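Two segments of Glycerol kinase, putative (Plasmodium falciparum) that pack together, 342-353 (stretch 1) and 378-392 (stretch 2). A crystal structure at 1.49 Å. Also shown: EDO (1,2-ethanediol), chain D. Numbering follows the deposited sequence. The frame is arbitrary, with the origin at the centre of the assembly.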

# COMPACT_ATOMS: atom_id res chain seq x y z
N ASN C 342 8.32 -1.81 15.18
CA ASN C 342 9.03 -1.50 13.94
C ASN C 342 8.04 -1.84 12.77
O ASN C 342 6.90 -2.34 12.98
N THR C 343 8.43 -1.47 11.56
CA THR C 343 7.57 -1.68 10.42
C THR C 343 7.88 -2.93 9.63
O THR C 343 7.28 -3.12 8.54
N THR C 344 8.81 -3.74 10.20
CA THR C 344 9.48 -4.89 9.55
C THR C 344 10.06 -4.56 8.16
O THR C 344 10.03 -5.38 7.19
N GLY C 345 10.68 -3.39 8.14
CA GLY C 345 11.44 -2.85 7.05
C GLY C 345 10.55 -2.23 5.99
O GLY C 345 11.09 -1.80 5.01
N VAL C 346 9.25 -2.22 6.20
CA VAL C 346 8.37 -1.48 5.27
C VAL C 346 8.70 0.02 5.33
O VAL C 346 8.91 0.59 6.44
N ILE C 347 8.73 0.67 4.17
CA ILE C 347 8.90 2.09 4.07
C ILE C 347 7.77 2.60 3.25
O ILE C 347 7.43 2.03 2.20
N PHE C 348 7.27 3.72 3.67
CA PHE C 348 6.14 4.42 2.99
C PHE C 348 6.62 5.82 2.66
O PHE C 348 6.80 6.62 3.57
N VAL C 349 6.80 6.10 1.37
CA VAL C 349 7.22 7.42 0.97
C VAL C 349 5.93 8.20 0.75
O VAL C 349 5.29 7.96 -0.25
N PRO C 350 5.50 9.06 1.72
CA PRO C 350 4.14 9.64 1.72
C PRO C 350 4.18 10.90 0.78
O PRO C 350 4.65 12.04 1.20
N ALA C 351 3.90 10.64 -0.47
CA ALA C 351 4.15 11.64 -1.60
C ALA C 351 2.88 11.71 -2.44
O ALA C 351 2.93 11.81 -3.64
N PHE C 352 1.73 11.70 -1.76
CA PHE C 352 0.46 11.66 -2.49
C PHE C 352 0.31 12.88 -3.42
O PHE C 352 -0.29 12.78 -4.51
N SER C 353 0.82 14.03 -2.96
CA SER C 353 0.85 15.26 -3.81
C SER C 353 2.27 15.67 -4.17
O SER C 353 2.59 16.83 -4.27
N SER C 378 -1.24 -2.20 10.53
CA SER C 378 -0.47 -1.51 11.57
C SER C 378 0.92 -1.10 11.08
O SER C 378 1.37 0.00 11.33
N HIS C 379 1.63 -1.99 10.40
CA HIS C 379 2.96 -1.68 9.93
C HIS C 379 2.94 -0.61 8.85
O HIS C 379 3.84 0.24 8.77
N ILE C 380 1.92 -0.63 8.01
CA ILE C 380 1.76 0.39 6.93
C ILE C 380 1.49 1.76 7.53
O ILE C 380 2.05 2.74 7.11
N VAL C 381 0.58 1.78 8.51
CA VAL C 381 0.31 3.01 9.28
C VAL C 381 1.57 3.58 9.93
O VAL C 381 1.89 4.78 9.74
N ARG C 382 2.30 2.74 10.65
CA ARG C 382 3.57 3.16 11.29
C ARG C 382 4.54 3.69 10.27
O ARG C 382 5.20 4.67 10.53
N ALA C 383 4.59 3.07 9.09
CA ALA C 383 5.62 3.43 8.10
C ALA C 383 5.26 4.87 7.60
O ALA C 383 6.11 5.70 7.32
N LEU C 384 3.95 5.12 7.43
CA LEU C 384 3.51 6.48 6.94
C LEU C 384 4.01 7.55 7.99
O LEU C 384 4.62 8.56 7.64
N LEU C 385 3.81 7.20 9.27
CA LEU C 385 4.17 8.10 10.38
C LEU C 385 5.66 8.29 10.44
O LEU C 385 6.19 9.41 10.52
N GLU C 386 6.40 7.19 10.25
CA GLU C 386 7.84 7.28 10.16
C GLU C 386 8.27 8.17 9.03
O GLU C 386 9.24 8.92 9.17
N GLY C 387 7.63 8.01 7.88
CA GLY C 387 7.92 8.90 6.73
C GLY C 387 7.79 10.41 6.99
O GLY C 387 8.47 11.21 6.38
N ILE C 388 6.93 10.80 7.93
CA ILE C 388 6.86 12.20 8.38
C ILE C 388 8.20 12.61 8.97
O ILE C 388 8.77 13.65 8.62
N ALA C 389 8.66 11.80 9.95
CA ALA C 389 9.95 12.04 10.60
C ALA C 389 11.11 12.10 9.68
O ALA C 389 11.91 13.05 9.73
N PHE C 390 11.18 11.12 8.75
CA PHE C 390 12.26 11.17 7.76
C PHE C 390 12.27 12.42 6.89
O PHE C 390 13.34 12.95 6.58
N GLN C 391 11.08 12.86 6.50
CA GLN C 391 11.00 14.10 5.73
C GLN C 391 11.44 15.34 6.58
O GLN C 391 12.15 16.25 6.08
N LEU C 392 11.01 15.35 7.84
CA LEU C 392 11.37 16.43 8.73
C LEU C 392 12.87 16.50 8.91
O LEU C 392 13.47 17.56 8.96

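What fills the space where the strand crosses the helix? The axes of strand 347-349 and helix 378-392 approach to 6.6 Å at 55°, and at this close passage the helix presents Ala-383 and Gly-387. Ala-383 points toward the strand, its CB 3.7 Å from Phe-348 CB and 3.8 Å from Val-346 CG1. One turn on, Gly-387 leaves room for the backbone: its CA lies 4.1 Å from Phe-348 O and 4.0 Å from Pro-350 CG, and a CB there would clash with both of those atoms. Along the strand, Phe-348 points toward the helix while its neighbours Ile-347 and Val-349 point away, the usual alternation of an extended chain.

How is the ring of Phe-348 held? With chi1 at t (-161°), the ring is placed beside Ile-380 and Leu-384. Its CE1 is 3.9 Å from Ile-380 CG2, although the CA-to-CB bond of Ile-380 points away from the strand, and Phe-348 CD1 is 3.8 Å from Leu-384 CB. Leu-384 takes t for chi1 and an off-well chi2 of 138°; in this conformation its CD1 sits over one face of the Phe-348 ring, 4.2 Å from the centroid and 18° off the normal, a CH-pi contact. The same CD1 meets the edge of Phe-352, at 4.2 Å from CE2. The CA-to-CB bond of Phe-352 points sideways, but with chi1 at m the end of its side chain comes nearer to the helix. Pro-350, with a C-gamma exo pucker, completes this apolar patch, its CB 4.3 Å from Leu-384 CG.

What shapes the turn end of the contact? Thr-343 to Val-346 form a type I' turn, in which Gly-345 has positive phi and makes no contact with the helix. Thr-343 adopts p, which sends its OG1 to donate to Val-346 O (2.7 Å) and leaves CG2 against the helix, 3.6 Å from Arg-382 CG and 3.7 Å from Glu-386 CD. Thr-344, also p, donates from OG1 to Thr-343 O at 2.7 Å, while its CG2 packs 3.6 Å from His-379 CE1. In the m rotamer, His-379 gives the one direct hydrogen bond between the stretches, a weak one from ND1 to Asn-342 O at 3.5 Å.

Where do the remaining polar groups find partners? Arg-382 is extended, t through chi3, and reaches Glu-386 in a salt bridge, NE to OE2 at 2.8 Å. Water 1 accepts from Thr-343 N (3.1 Å) and donates to Glu-386 OE2 (2.7 Å), while 1,2-ethanediol, probably from the crystallisation liquor, donates from O1 to Glu-386 OE1 at 2.6 Å. Water 3 links the backbones, accepting from Phe-348 N and lying 2.8 Å from both that atom and Ala-383 O. At the far end, Gln-391 NE2 donates to Gly-387 O (3.2 Å), and water 4 donates to Gln-391 OE1 (2.8 Å) and Pro-350 O (2.9 Å), bridging the stretches.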

# COMPACT_ATOMS: atom_id res chain seq x y z
CB ASN C 342 10.40 -2.22 13.86
CG ASN C 342 10.23 -3.74 13.79
OD1 ASN C 342 9.50 -4.26 12.93
ND2 ASN C 342 10.80 -4.46 14.75
CB THR C 343 7.74 -0.49 9.44
OG1 THR C 343 9.09 -0.50 8.93
CG2 THR C 343 7.35 0.87 10.10
CB THR C 344 8.57 -6.05 9.47
OG1 THR C 344 7.66 -5.81 8.44
CG2 THR C 344 7.76 -6.23 10.73
CB VAL C 346 6.86 -1.70 5.57
CG1 VAL C 346 5.91 -0.77 4.71
CG2 VAL C 346 6.54 -3.24 5.33
CB ILE C 347 10.27 2.50 3.46
CG1 ILE C 347 11.40 1.93 4.29
CG2 ILE C 347 10.36 4.01 3.19
CD1 ILE C 347 12.67 1.93 3.71
CB PHE C 348 4.90 4.46 3.91
CG PHE C 348 3.56 4.72 3.24
CD1 PHE C 348 2.44 4.16 3.75
CD2 PHE C 348 3.41 5.57 2.18
CE1 PHE C 348 1.22 4.42 3.22
CE2 PHE C 348 2.20 5.76 1.59
CZ PHE C 348 1.08 5.21 2.14
CB VAL C 349 8.14 7.43 -0.28
CG1 VAL C 349 8.48 8.85 -0.71
CG2 VAL C 349 9.37 6.56 -0.07
CB PRO C 350 3.92 10.06 3.21
CG PRO C 350 5.13 9.58 3.97
CD PRO C 350 6.24 9.51 2.90
CB ALA C 351 5.39 11.34 -2.44
CB PHE C 352 -0.73 11.59 -1.60
CG PHE C 352 -0.86 10.35 -0.81
CD1 PHE C 352 -1.38 9.22 -1.37
CD2 PHE C 352 -0.42 10.30 0.55
CE1 PHE C 352 -1.50 8.07 -0.66
CE2 PHE C 352 -0.53 9.18 1.22
CZ PHE C 352 -1.05 8.05 0.62
CB SER C 353 -0.02 16.32 -3.21
OG SER C 353 0.52 16.74 -2.07
CB SER C 378 -0.35 -2.39 12.83
OG SER C 378 0.61 -3.48 12.62
CB HIS C 379 3.66 -2.93 9.35
CG HIS C 379 3.68 -4.12 10.24
ND1 HIS C 379 4.54 -4.25 11.33
CD2 HIS C 379 3.06 -5.29 10.12
CE1 HIS C 379 4.40 -5.46 11.85
NE2 HIS C 379 3.50 -6.11 11.14
CB ILE C 380 0.67 -0.05 5.92
CG1 ILE C 380 1.10 -1.42 5.27
CG2 ILE C 380 0.28 1.09 4.97
CD1 ILE C 380 -0.03 -2.13 4.41
CB VAL C 381 -0.85 2.74 10.32
CG1 VAL C 381 -1.01 3.97 11.28
CG2 VAL C 381 -2.10 2.42 9.57
CB ARG C 382 4.17 2.00 12.12
CG ARG C 382 5.43 2.41 12.78
CD ARG C 382 6.08 1.36 13.65
NE ARG C 382 7.34 1.96 14.00
CZ ARG C 382 7.70 2.45 15.17
NH1 ARG C 382 6.99 2.22 16.28
NH2 ARG C 382 8.84 3.11 15.22
CB ALA C 383 5.63 2.38 6.87
CB LEU C 384 2.04 6.61 6.67
CG LEU C 384 1.61 7.97 6.17
CD1 LEU C 384 0.59 7.95 5.03
CD2 LEU C 384 1.16 8.88 7.33
CB LEU C 385 3.61 7.51 11.67
CG LEU C 385 2.08 7.60 11.76
CD1 LEU C 385 1.67 6.90 13.09
CD2 LEU C 385 1.53 9.01 11.66
CB GLU C 386 8.49 5.92 10.09
CG GLU C 386 8.34 5.00 11.34
CD GLU C 386 9.30 3.80 11.32
OE1 GLU C 386 10.01 3.55 10.27
OE2 GLU C 386 9.35 3.06 12.36
CB ILE C 388 5.65 12.46 9.30
CG1 ILE C 388 4.30 12.02 8.65
CG2 ILE C 388 5.65 13.95 9.83
CD1 ILE C 388 3.09 12.09 9.58
CB ALA C 389 10.16 11.04 11.76
CB PHE C 390 12.19 9.91 6.89
CG PHE C 390 12.64 8.65 7.58
CD1 PHE C 390 13.94 8.51 8.13
CD2 PHE C 390 11.75 7.59 7.72
CE1 PHE C 390 14.31 7.30 8.76
CE2 PHE C 390 12.14 6.42 8.33
CZ PHE C 390 13.40 6.30 8.89
CB GLN C 391 9.55 14.28 5.22
CG GLN C 391 9.19 13.38 4.01
CD GLN C 391 7.78 13.62 3.62
OE1 GLN C 391 7.51 14.43 2.77
NE2 GLN C 391 6.83 12.94 4.31
CB LEU C 392 10.59 16.27 10.03
CG LEU C 392 10.74 17.50 10.92
CD1 LEU C 392 10.25 18.83 10.29
CD2 LEU C 392 10.13 17.22 12.30
C1 EDO D . 12.88 2.53 8.92
O1 EDO D . 12.56 3.02 10.25
C2 EDO D . 12.24 1.14 8.73
O2 EDO D . 12.81 0.17 9.66
O HOH W 1 10.60 0.73 12.01
O HOH W 2 9.24 3.16 7.76
O HOH W 3 8.42 5.06 5.88
O HOH W 4 4.86 14.79 2.02